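Local coordinates for Arf-GAP domain and FG repeat-containing protein 1 (Homo sapiens, PDB 2OLM), which acts in HIV-1 infection as a cofactor for Rev in moving viral RNAs from the nuclear periphery to the cytoplasm and carries a zinc-binding Arf-GAP domain, at residues Q90-F96 and K123-P129. Sequence-based numbering, arbitrary orientation.
Sequences QIWLGLF and KRWYVPP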
loop_
_atom_site.group_PDB
_atom_site.type_symbol
_atom_site.label_atom_id
_atom_site.label_comp_id
_atom_site.label_asym_id
_atom_site.label_seq_id
_atom_site.Cartn_x
_atom_site.Cartn_y
_atom_site.Cartn_z
ATOM N N GLN A 90 18.289 18.085 4.313
ATOM C CA GLN A 90 18.761 19.275 5.005
ATOM C C GLN A 90 19.835 18.954 6.057
ATOM O O GLN A 90 20.664 19.817 6.400
ATOM C CB GLN A 90 17.585 20.003 5.632
ATOM C CG GLN A 90 16.563 20.508 4.591
ATOM C CD GLN A 90 17.174 21.491 3.618
ATOM O OE1 GLN A 90 18.027 22.287 4.001
ATOM N NE2 GLN A 90 16.777 21.417 2.349
ATOM N N ILE A 91 19.835 17.725 6.564
ATOM C CA ILE A 91 20.792 17.258 7.578
ATOM C C ILE A 91 22.003 16.627 6.889
ATOM O O ILE A 91 23.091 17.201 6.847
ATOM C CB ILE A 91 20.109 16.248 8.555
ATOM C CG1 ILE A 91 18.986 16.967 9.305
ATOM C CG2 ILE A 91 21.150 15.619 9.504
ATOM C CD1 ILE A 91 17.974 15.999 9.982
ATOM N N TRP A 92 21.788 15.472 6.298
ATOM C CA TRP A 92 22.885 14.657 5.778
ATOM C C TRP A 92 23.522 15.209 4.487
ATOM O O TRP A 92 24.666 14.878 4.157
ATOM C CB TRP A 92 22.387 13.201 5.564
ATOM C CG TRP A 92 21.853 12.630 6.810
ATOM C CD1 TRP A 92 20.533 12.482 7.141
ATOM C CD2 TRP A 92 22.606 12.187 7.945
ATOM N NE1 TRP A 92 20.417 11.988 8.426
ATOM C CE2 TRP A 92 21.679 11.792 8.926
ATOM C CE3 TRP A 92 23.976 12.076 8.217
ATOM C CZ2 TRP A 92 22.084 11.321 10.194
ATOM C CZ3 TRP A 92 24.382 11.572 9.440
ATOM C CH2 TRP A 92 23.427 11.214 10.422
ATOM N N LEU A 93 22.746 16.015 3.758
ATOM C CA LEU A 93 23.204 16.639 2.540
ATOM C C LEU A 93 23.056 18.169 2.667
ATOM O O LEU A 93 22.982 18.866 1.645
ATOM C CB LEU A 93 22.408 16.147 1.311
ATOM C CG LEU A 93 22.518 14.666 1.023
ATOM C CD1 LEU A 93 21.516 14.287 -0.051
ATOM C CD2 LEU A 93 23.950 14.275 0.659
ATOM N N GLY A 94 23.063 18.711 3.878
ATOM C CA GLY A 94 22.849 20.158 4.043
ATOM C C GLY A 94 23.902 20.992 3.372
ATOM O O GLY A 94 23.615 22.141 2.961
ATOM N N LEU A 95 25.110 20.475 3.216
ATOM C CA LEU A 95 26.241 21.205 2.553
ATOM C C LEU A 95 26.522 20.715 1.136
ATOM O O LEU A 95 27.418 21.225 0.469
ATOM C CB LEU A 95 27.521 21.141 3.428
ATOM C CG LEU A 95 27.322 21.564 4.865
ATOM C CD1 LEU A 95 28.653 21.441 5.645
ATOM C CD2 LEU A 95 26.724 22.995 4.961
ATOM N N PHE A 96 25.804 19.697 0.694
ATOM C CA PHE A 96 25.992 19.062 -0.629
ATOM C C PHE A 96 25.418 19.935 -1.735
ATOM O O PHE A 96 24.326 20.454 -1.609
ATOM C CB PHE A 96 25.302 17.689 -0.586
ATOM C CG PHE A 96 25.539 16.790 -1.753
ATOM C CD1 PHE A 96 26.494 15.799 -1.719
ATOM C CD2 PHE A 96 24.755 16.893 -2.884
ATOM C CE1 PHE A 96 26.678 14.915 -2.828
ATOM C CE2 PHE A 96 24.942 16.063 -3.961
ATOM C CZ PHE A 96 25.885 15.068 -3.935
ATOM N N LYS A 123 30.348 12.410 7.977
ATOM C CA LYS A 123 29.525 13.611 7.982
ATOM C C LYS A 123 30.124 14.722 7.123
ATOM O O LYS A 123 30.149 15.898 7.521
ATOM C CB LYS A 123 29.263 14.047 9.429
ATOM C CG LYS A 123 28.246 13.165 10.054
ATOM C CD LYS A 123 28.172 13.324 11.539
ATOM C CE LYS A 123 27.071 12.436 12.078
ATOM N NZ LYS A 123 27.059 12.433 13.556
ATOM N N ARG A 124 30.538 14.370 5.935
ATOM C CA ARG A 124 31.197 15.324 5.056
ATOM C C ARG A 124 30.286 16.518 4.691
ATOM O O ARG A 124 30.812 17.652 4.514
ATOM C CB ARG A 124 31.641 14.624 3.788
ATOM C CG ARG A 124 32.282 15.553 2.752
ATOM C CD ARG A 124 32.990 14.737 1.718
ATOM N NE ARG A 124 33.585 15.586 0.689
ATOM C CZ ARG A 124 34.202 15.118 -0.383
ATOM N NH1 ARG A 124 34.361 13.813 -0.528
ATOM N NH2 ARG A 124 34.698 15.962 -1.285
ATOM N N TRP A 125 28.984 16.308 4.546
ATOM C CA TRP A 125 28.057 17.357 4.043
ATOM C C TRP A 125 27.012 17.719 5.070
ATOM O O TRP A 125 25.928 18.191 4.733
ATOM C CB TRP A 125 27.355 16.878 2.745
ATOM C CG TRP A 125 28.291 16.496 1.672
ATOM C CD1 TRP A 125 28.977 17.354 0.826
ATOM C CD2 TRP A 125 28.704 15.165 1.280
ATOM N NE1 TRP A 125 29.757 16.642 -0.044
ATOM C CE2 TRP A 125 29.610 15.294 0.220
ATOM C CE3 TRP A 125 28.370 13.875 1.725
ATOM C CZ2 TRP A 125 30.204 14.198 -0.390
ATOM C CZ3 TRP A 125 28.967 12.795 1.113
ATOM C CH2 TRP A 125 29.862 12.960 0.066
ATOM N N TYR A 126 27.320 17.472 6.349
ATOM C CA TYR A 126 26.325 17.415 7.402
ATOM C C TYR A 126 26.056 18.771 8.049
ATOM O O TYR A 126 27.004 19.511 8.369
ATOM C CB TYR A 126 26.857 16.440 8.457
ATOM C CG TYR A 126 26.041 16.205 9.717
ATOM C CD1 TYR A 126 25.041 15.237 9.750
ATOM C CD2 TYR A 126 26.324 16.874 10.899
ATOM C CE1 TYR A 126 24.318 14.985 10.905
ATOM C CE2 TYR A 126 25.641 16.618 12.032
ATOM C CZ TYR A 126 24.630 15.669 12.051
ATOM O OH TYR A 126 23.956 15.384 13.233
ATOM N N VAL A 127 24.782 19.073 8.281
ATOM C CA VAL A 127 24.340 20.183 9.124
ATOM C C VAL A 127 23.522 19.584 10.279
ATOM O O VAL A 127 22.621 18.786 10.041
ATOM C CB VAL A 127 23.476 21.174 8.326
ATOM C CG1 VAL A 127 22.943 22.299 9.252
ATOM C CG2 VAL A 127 24.268 21.763 7.159
ATOM N N PRO A 128 23.881 19.916 11.529
ATOM C CA PRO A 128 23.170 19.296 12.657
ATOM C C PRO A 128 21.673 19.549 12.608
ATOM O O PRO A 128 21.233 20.623 12.172
ATOM C CB PRO A 128 23.795 19.992 13.880
ATOM C CG PRO A 128 25.087 20.448 13.457
ATOM C CD PRO A 128 24.991 20.763 11.981
ATOM N N PRO A 129 20.871 18.568 13.025
ATOM C CA PRO A 129 19.432 18.711 12.909
ATOM C C PRO A 129 18.796 19.955 13.500
ATOM O O PRO A 129 17.844 20.454 12.929
ATOM C CB PRO A 129 18.890 17.450 13.605
ATOM C CG PRO A 129 19.977 16.493 13.537
ATOM C CD PRO A 129 21.252 17.224 13.486
#
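Two backbone hydrogen bonds and a layer of aromatic and aliphatic side chains join the C-terminal end of helix 84-92 to the loop between helices 109-121 and 129-133, at the surface of the Arf-GAP domain. Ile91 O, on the helix's last turn, accepts from Val127 N at 2.9 Å, and Tyr126 CA adds a CA-H...O contact to the same oxygen at 3.3 Å. Where the chain turns through Leu93-Phe96, a type I turn, Leu95 N donates to Trp125 O, also at 2.9 Å. Glycine suits position 94 because a CB there would point at the loop and clash with Val127 CG2, and also with Gln90 O; its bare CA instead lies 3.8 Å from that methyl. Leu95 CD2 meets Val127 CG2 at 3.5 Å, two branched residues making a compact apolar patch. Aromatic rings make up much of the remaining contact: the edge of Phe96 points at the indole face of Trp125 in a T-shaped pair (centroids of the Phe96 ring and the Trp125 five-membered ring 5.0 Å apart, planes at 74°), while Tyr126 packs obliquely beside Trp92 and its CE1 lies 3.5 Å from Ile91 CG2. The indoles extend the contact to helix 109-121, Trp92 meeting Tyr120 and Trp125 meeting Phe115. At the other end, Pro128 occupies the N-cap position of helix 129-133, whose Ala132 rests on Ile91, so the loop and both helices flanking it pack around the end of helix 84-92.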